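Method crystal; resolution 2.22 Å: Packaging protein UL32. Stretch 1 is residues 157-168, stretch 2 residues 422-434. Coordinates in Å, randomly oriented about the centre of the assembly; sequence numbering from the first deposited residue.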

ATOM      1  N   GLU D 157     -22.364  17.093   6.906  1.00 69.96           N
ATOM      2  CA  GLU D 157     -22.410  15.656   6.639  1.00 70.27           C
ATOM      3  C   GLU D 157     -22.287  14.860   7.928  1.00 69.02           C
ATOM      4  O   GLU D 157     -23.117  13.985   8.212  1.00 69.43           O
ATOM      5  CB  GLU D 157     -21.311  15.256   5.656  1.00 70.76           C
ATOM      6  CG  GLU D 157     -21.527  15.858   4.288  1.00 72.59           C
ATOM      7  CD  GLU D 157     -22.786  15.309   3.621  1.00 73.97           C
ATOM      8  OE1 GLU D 157     -22.811  14.081   3.329  1.00 74.12           O
ATOM      9  OE2 GLU D 157     -23.745  16.102   3.407  1.00 74.79           O
ATOM     10  N   PHE D 158     -21.272  15.164   8.742  1.00 47.80           N
ATOM     11  CA  PHE D 158     -21.098  14.352   9.940  1.00 46.75           C
ATOM     12  C   PHE D 158     -22.135  14.654  11.012  1.00 46.34           C
ATOM     13  O   PHE D 158     -22.385  13.807  11.864  1.00 46.34           O
ATOM     14  CB  PHE D 158     -19.702  14.507  10.496  1.00 45.83           C
ATOM     15  CG  PHE D 158     -18.696  13.689   9.778  1.00 46.21           C
ATOM     16  CD1 PHE D 158     -18.325  14.017   8.489  1.00 47.34           C
ATOM     17  CD2 PHE D 158     -18.137  12.562  10.385  1.00 45.61           C
ATOM     18  CE1 PHE D 158     -17.373  13.247   7.806  1.00 47.82           C
ATOM     19  CE2 PHE D 158     -17.194  11.788   9.722  1.00 45.94           C
ATOM     20  CZ  PHE D 158     -16.809  12.132   8.426  1.00 47.05           C
ATOM     21  N   ILE D 159     -22.699  15.856  11.061  1.00 46.52           N
ATOM     22  CA  ILE D 159     -23.819  16.029  11.976  1.00 46.88           C
ATOM     23  C   ILE D 159     -25.019  15.248  11.474  1.00 48.51           C
ATOM     24  O   ILE D 159     -25.731  14.613  12.261  1.00 49.28           O
ATOM     25  CB  ILE D 159     -24.143  17.510  12.208  1.00 46.67           C
ATOM     26  CG1 ILE D 159     -22.998  18.137  12.994  1.00 45.32           C
ATOM     27  CG2 ILE D 159     -25.429  17.630  13.003  1.00 47.69           C
ATOM     28  CD1 ILE D 159     -23.002  19.601  12.987  1.00 45.11           C
ATOM     29  N   ARG D 160     -25.262  15.275  10.157  1.00 53.86           N
ATOM     30  CA  ARG D 160     -26.355  14.489   9.587  1.00 55.56           C
ATOM     31  C   ARG D 160     -26.161  12.993   9.857  1.00 55.43           C
ATOM     32  O   ARG D 160     -27.141  12.265  10.050  1.00 56.69           O
ATOM     33  CB  ARG D 160     -26.471  14.756   8.084  1.00 56.56           C
ATOM     34  CG  ARG D 160     -27.861  14.452   7.561  1.00 58.91           C
ATOM     35  CD  ARG D 160     -28.082  14.857   6.096  1.00 60.40           C
ATOM     36  NE  ARG D 160     -27.311  14.026   5.182  1.00 59.94           N
ATOM     37  CZ  ARG D 160     -26.280  14.451   4.463  1.00 59.59           C
ATOM     38  NH1 ARG D 160     -25.898  15.723   4.527  1.00 59.34           N
ATOM     39  NH2 ARG D 160     -25.635  13.601   3.668  1.00 59.52           N
ATOM     40  N   GLY D 161     -24.913  12.517   9.861  1.00 59.01           N
ATOM     41  CA  GLY D 161     -24.652  11.142  10.266  1.00 58.55           C
ATOM     42  C   GLY D 161     -25.126  10.847  11.679  1.00 58.52           C
ATOM     43  O   GLY D 161     -25.727   9.808  11.942  1.00 59.48           O
ATOM     44  N   MET D 162     -24.846  11.752  12.619  1.00 62.73           N
ATOM     45  CA  MET D 162     -25.303  11.551  13.995  1.00 62.94           C
ATOM     46  C   MET D 162     -26.822  11.489  14.097  1.00 65.05           C
ATOM     47  O   MET D 162     -27.359  10.851  15.012  1.00 65.82           O
ATOM     48  CB  MET D 162     -24.768  12.664  14.885  1.00 61.97           C
ATOM     49  CG  MET D 162     -23.292  12.590  15.074  1.00 60.43           C
ATOM     50  SD  MET D 162     -22.767  13.758  16.331  1.00 59.90           S
ATOM     51  CE  MET D 162     -22.508  15.233  15.333  1.00 59.35           C
ATOM     52  N   LEU D 163     -27.528  12.162  13.191  1.00 60.99           N
ATOM     53  CA  LEU D 163     -28.986  12.105  13.200  1.00 63.22           C
ATOM     54  C   LEU D 163     -29.489  10.760  12.673  1.00 64.16           C
ATOM     55  O   LEU D 163     -30.338  10.115  13.301  1.00 65.46           O
ATOM     56  CB  LEU D 163     -29.548  13.265  12.374  1.00 64.05           C
ATOM     57  CG  LEU D 163     -31.066  13.277  12.319  1.00 67.01           C
ATOM     58  CD1 LEU D 163     -31.631  13.646  13.684  1.00 68.11           C
ATOM     59  CD2 LEU D 163     -31.577  14.219  11.235  1.00 68.25           C
ATOM     60  N   THR D 164     -28.958  10.300  11.533  1.00 68.49           N
ATOM     61  CA  THR D 164     -29.508   9.121  10.869  1.00 69.26           C
ATOM     62  C   THR D 164     -28.853   7.826  11.331  1.00 68.31           C
ATOM     63  O   THR D 164     -29.463   6.754  11.180  1.00 69.21           O
ATOM     64  CB  THR D 164     -29.383   9.238   9.338  1.00 69.50           C
ATOM     65  OG1 THR D 164     -28.000   9.260   8.947  1.00 67.96           O
ATOM     66  CG2 THR D 164     -30.092  10.501   8.835  1.00 70.73           C
ATOM     67  N   GLY D 165     -27.622   7.897  11.860  1.00 68.35           N
ATOM     68  CA  GLY D 165     -26.921   6.759  12.422  1.00 66.69           C
ATOM     69  C   GLY D 165     -25.710   6.308  11.636  1.00 65.20           C
ATOM     70  O   GLY D 165     -24.827   5.656  12.207  1.00 63.73           O
ATOM     71  N   THR D 166     -25.625   6.643  10.354  1.00 69.10           N
ATOM     72  CA  THR D 166     -24.455   6.312   9.554  1.00 67.68           C
ATOM     73  C   THR D 166     -24.185   7.507   8.654  1.00 68.02           C
ATOM     74  O   THR D 166     -25.102   8.278   8.348  1.00 69.72           O
ATOM     75  CB  THR D 166     -24.658   5.038   8.699  1.00 67.93           C
ATOM     76  OG1 THR D 166     -25.478   5.344   7.567  1.00 69.58           O
ATOM     77  CG2 THR D 166     -25.367   3.938   9.492  1.00 68.24           C
ATOM     78  N   ILE D 167     -22.943   7.620   8.215  1.00 71.57           N
ATOM     79  CA  ILE D 167     -22.444   8.681   7.367  1.00 71.66           C
ATOM     80  C   ILE D 167     -22.358   8.241   5.897  1.00 72.39           C
ATOM     81  O   ILE D 167     -21.830   7.180   5.624  1.00 71.69           O
ATOM     82  CB  ILE D 167     -21.041   9.009   7.878  1.00 69.50           C
ATOM     83  CG1 ILE D 167     -21.078   9.390   9.335  1.00 68.93           C
ATOM     84  CG2 ILE D 167     -20.360  10.069   7.055  1.00 69.26           C
ATOM     85  CD1 ILE D 167     -21.947  10.572   9.623  1.00 70.25           C
ATOM     86  N   THR D 168     -22.790   9.054   4.936  1.00 81.70           N
ATOM     87  CA  THR D 168     -22.766   8.621   3.538  1.00 82.11           C
ATOM     88  C   THR D 168     -21.411   8.869   2.846  1.00 80.75           C
ATOM     89  O   THR D 168     -20.402   9.208   3.479  1.00 79.27           O
ATOM     90  CB  THR D 168     -23.892   9.329   2.738  1.00 84.27           C
ATOM     91  OG1 THR D 168     -23.510  10.687   2.451  1.00 84.72           O
ATOM     92  CG2 THR D 168     -25.201   9.332   3.548  1.00 85.13           C
ATOM     93  N   VAL D 422     -13.516  18.629  15.470  1.00 41.51           N
ATOM     94  CA  VAL D 422     -14.241  18.220  16.666  1.00 41.53           C
ATOM     95  C   VAL D 422     -15.581  17.603  16.289  1.00 42.83           C
ATOM     96  O   VAL D 422     -16.001  16.593  16.873  1.00 43.37           O
ATOM     97  CB  VAL D 422     -14.400  19.422  17.611  1.00 41.19           C
ATOM     98  CG1 VAL D 422     -15.392  19.112  18.712  1.00 41.77           C
ATOM     99  CG2 VAL D 422     -13.040  19.806  18.175  1.00 40.34           C
ATOM    100  N   PHE D 423     -16.269  18.177  15.292  1.00 42.67           N
ATOM    101  CA  PHE D 423     -17.554  17.622  14.859  1.00 44.05           C
ATOM    102  C   PHE D 423     -17.396  16.315  14.103  1.00 44.28           C
ATOM    103  O   PHE D 423     -18.286  15.458  14.156  1.00 45.27           O
ATOM    104  CB  PHE D 423     -18.301  18.636  14.008  1.00 45.37           C
ATOM    105  CG  PHE D 423     -19.079  19.590  14.824  1.00 45.70           C
ATOM    106  CD1 PHE D 423     -20.237  19.179  15.443  1.00 46.79           C
ATOM    107  CD2 PHE D 423     -18.615  20.860  15.054  1.00 44.99           C
ATOM    108  CE1 PHE D 423     -20.948  20.032  16.244  1.00 47.21           C
ATOM    109  CE2 PHE D 423     -19.328  21.721  15.866  1.00 45.22           C
ATOM    110  CZ  PHE D 423     -20.496  21.302  16.456  1.00 46.20           C
ATOM    111  N   LEU D 424     -16.322  16.175  13.335  1.00 40.78           N
ATOM    112  CA  LEU D 424     -16.032  14.893  12.709  1.00 40.79           C
ATOM    113  C   LEU D 424     -15.840  13.801  13.764  1.00 40.31           C
ATOM    114  O   LEU D 424     -16.466  12.737  13.690  1.00 40.99           O
ATOM    115  CB  LEU D 424     -14.806  15.051  11.804  1.00 40.25           C
ATOM    116  CG  LEU D 424     -15.160  15.425  10.347  1.00 41.49           C
ATOM    117  CD1 LEU D 424     -16.169  16.554  10.216  1.00 42.60           C
ATOM    118  CD2 LEU D 424     -13.913  15.791   9.571  1.00 41.11           C
ATOM    119  N   PHE D 425     -15.051  14.088  14.809  1.00 42.78           N
ATOM    120  CA  PHE D 425     -14.797  13.105  15.865  1.00 42.31           C
ATOM    121  C   PHE D 425     -16.074  12.738  16.617  1.00 43.37           C
ATOM    122  O   PHE D 425     -16.394  11.556  16.775  1.00 44.03           O
ATOM    123  CB  PHE D 425     -13.740  13.648  16.822  1.00 41.45           C
ATOM    124  CG  PHE D 425     -13.459  12.750  17.995  1.00 41.53           C
ATOM    125  CD1 PHE D 425     -12.556  11.708  17.891  1.00 41.34           C
ATOM    126  CD2 PHE D 425     -14.070  12.972  19.211  1.00 42.01           C
ATOM    127  CE1 PHE D 425     -12.284  10.893  18.975  1.00 41.58           C
ATOM    128  CE2 PHE D 425     -13.804  12.172  20.302  1.00 42.37           C
ATOM    129  CZ  PHE D 425     -12.908  11.125  20.182  1.00 42.18           C
ATOM    130  N   LYS D 426     -16.835  13.728  17.083  1.00 43.57           N
ATOM    131  CA  LYS D 426     -18.112  13.396  17.708  1.00 44.77           C
ATOM    132  C   LYS D 426     -18.981  12.565  16.769  1.00 45.90           C
ATOM    133  O   LYS D 426     -19.852  11.808  17.221  1.00 46.88           O
ATOM    134  CB  LYS D 426     -18.838  14.671  18.147  1.00 45.33           C
ATOM    135  CG  LYS D 426     -18.109  15.440  19.234  1.00 44.27           C
ATOM    136  CD  LYS D 426     -17.656  14.522  20.369  1.00 44.18           C
ATOM    137  CE  LYS D 426     -18.742  14.377  21.397  1.00 45.41           C
ATOM    138  NZ  LYS D 426     -18.496  13.258  22.332  1.00 45.98           N
ATOM    139  N   GLY D 427     -18.798  12.739  15.458  1.00 58.72           N
ATOM    140  CA  GLY D 427     -19.573  11.970  14.496  1.00 59.64           C
ATOM    141  C   GLY D 427     -19.165  10.513  14.427  1.00 59.30           C
ATOM    142  O   GLY D 427     -20.018   9.623  14.363  1.00 60.28           O
ATOM    143  N   LEU D 428     -17.859  10.241  14.403  1.00 51.07           N
ATOM    144  CA  LEU D 428     -17.451   8.843  14.388  1.00 50.92           C
ATOM    145  C   LEU D 428     -17.868   8.152  15.681  1.00 51.25           C
ATOM    146  O   LEU D 428     -18.171   6.954  15.681  1.00 51.87           O
ATOM    147  CB  LEU D 428     -15.939   8.719  14.156  1.00 49.58           C
ATOM    148  CG  LEU D 428     -14.928   9.221  15.173  1.00 48.61           C
ATOM    149  CD1 LEU D 428     -14.812   8.321  16.388  1.00 48.81           C
ATOM    150  CD2 LEU D 428     -13.580   9.285  14.511  1.00 47.84           C
ATOM    151  N   GLN D 429     -17.951   8.912  16.767  1.00 50.55           N
ATOM    152  CA  GLN D 429     -18.323   8.426  18.091  1.00 50.94           C
ATOM    153  C   GLN D 429     -19.818   8.144  18.235  1.00 52.31           C
ATOM    154  O   GLN D 429     -20.216   7.393  19.131  1.00 53.00           O
ATOM    155  CB  GLN D 429     -17.851   9.461  19.112  1.00 50.44           C
ATOM    156  CG  GLN D 429     -17.516   8.952  20.454  1.00 50.65           C
ATOM    157  CD  GLN D 429     -16.912  10.037  21.309  1.00 50.13           C
ATOM    158  OE1 GLN D 429     -17.024  11.208  20.987  1.00 50.00           O
ATOM    159  NE2 GLN D 429     -16.249   9.655  22.393  1.00 50.27           N
ATOM    160  N   ASN D 430     -20.666   8.780  17.431  1.00 66.62           N
ATOM    161  CA  ASN D 430     -22.114   8.662  17.587  1.00 67.86           C
ATOM    162  C   ASN D 430     -22.796   8.112  16.336  1.00 68.35           C
ATOM    163  O   ASN D 430     -24.028   8.179  16.242  1.00 69.53           O
ATOM    164  CB  ASN D 430     -22.733  10.031  17.921  1.00 68.64           C
ATOM    165  CG  ASN D 430     -22.394  10.538  19.329  1.00 68.66           C
ATOM    166  OD1 ASN D 430     -22.673   9.885  20.350  1.00 69.15           O
ATOM    167  ND2 ASN D 430     -21.767  11.716  19.378  1.00 67.88           N
ATOM    168  N   ALA D 431     -22.046   7.551  15.385  1.00 58.45           N
ATOM    169  CA  ALA D 431     -22.615   7.123  14.111  1.00 59.06           C
ATOM    170  C   ALA D 431     -21.628   6.198  13.416  1.00 58.40           C
ATOM    171  O   ALA D 431     -20.423   6.218  13.691  1.00 57.45           O
ATOM    172  CB  ALA D 431     -22.964   8.308  13.204  1.00 59.69           C
ATOM    173  N   ARG D 432     -22.156   5.389  12.508  1.00 70.00           N
ATOM    174  CA  ARG D 432     -21.335   4.416  11.802  1.00 69.48           C
ATOM    175  C   ARG D 432     -20.451   5.131  10.786  1.00 68.99           C
ATOM    176  O   ARG D 432     -20.951   5.870   9.925  1.00 69.78           O
ATOM    177  CB  ARG D 432     -22.226   3.362  11.132  1.00 70.22           C
ATOM    178  N   VAL D 433     -19.137   4.949  10.915  1.00 63.41           N
ATOM    179  CA  VAL D 433     -18.164   5.507   9.982  1.00 63.05           C
ATOM    180  C   VAL D 433     -17.091   4.454   9.731  1.00 62.41           C
ATOM    181  O   VAL D 433     -16.599   3.813  10.667  1.00 61.91           O
ATOM    182  CB  VAL D 433     -17.533   6.814  10.520  1.00 62.45           C
ATOM    183  CG1 VAL D 433     -16.486   7.349   9.552  1.00 61.93           C
ATOM    184  CG2 VAL D 433     -18.610   7.879  10.779  1.00 63.15           C
ATOM    185  N   GLY D 434     -16.693   4.320   8.469  1.00 69.98           N
ATOM    186  CA  GLY D 434     -15.700   3.346   8.050  1.00 69.63           C
ATOM    187  C   GLY D 434     -14.431   3.371   8.874  1.00 68.62           C
ATOM    188  O   GLY D 434     -14.050   4.424   9.391  1.00 68.37           O
TER

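Segments far apart in sequence often pair through a simple principle: helices pack where large side chains meet bare backbone, and the chains leaving them are fastened by main-chain hydrogen bonds. Two stretches of the packaging protein UL32 illustrate it. The helical parts of the two stretches run nearly parallel, at 22°, with their axes approaching to 8.6 Å, and together the stretches bury 632 Å².

Phe-158 is the centrepiece. Its CA-to-CB bond points toward the other helix, and chi1 in the m well (-80°) with chi2 at 70° lays the ring against that helix. Leu-424 covers one face, its CG 3.8 Å from the ring centroid and almost on the ring normal, a CH-pi contact; its chi1 of -91° lies between wells. At the ring's edge sits CA of Gly-427. Glycine suits this place, because a CB here would come within 3.0 Å of Phe-158 CD2, a tight fit for an already buried ring.

Met-162, one turn on, shows what a flexible, unbranched side chain can do. Its m, t, m conformation runs the chain along the second helix, so that CG of Met-162 lies 3.8 Å from CA of Gly-427 and SD of Met-162 reaches 3.6 Å from O of Lys-426. The same sulfur is 3.8 Å from ND2 of Asn-430, whose m rotamer also lets ND2 make a weak hydrogen bond back to O of Lys-426, at 2.9 Å. Ile-159 starts sideways, but chi1 m and chi2 t extend its end inward, bringing CD1 to 3.7 Å from CD1 of Phe-423.

Beyond the helices the backbone takes over. Gly-165 leaves helical geometry with a phi of 112°, where a CB would jam against the preceding carbonyl oxygen; O of Gly-165 accepts a nearly straight hydrogen bond of 2.7 Å from N of Arg-432. The chain then extends, and N of Ile-167 donates to O of Arg-432 at 3.2 Å. These two bonds, made by main-chain atoms alone, frame a single beta bridge between Thr-166 and Arg-432. The side chain of Arg-432 is modelled only to CB, which nevertheless lies 3.6 Å from CG2 of Thr-166.

Small and branched aliphatic residues fill the remaining space. CB of Ala-431 points toward the first stretch and comes within 3.4 Å of O of Gly-161, room for little more than a methyl. Ile-167 points toward the second stretch, and chi1 m (-57°) places its CG1 3.2 Å from CG2 of Val-433, unusually close for two carbons.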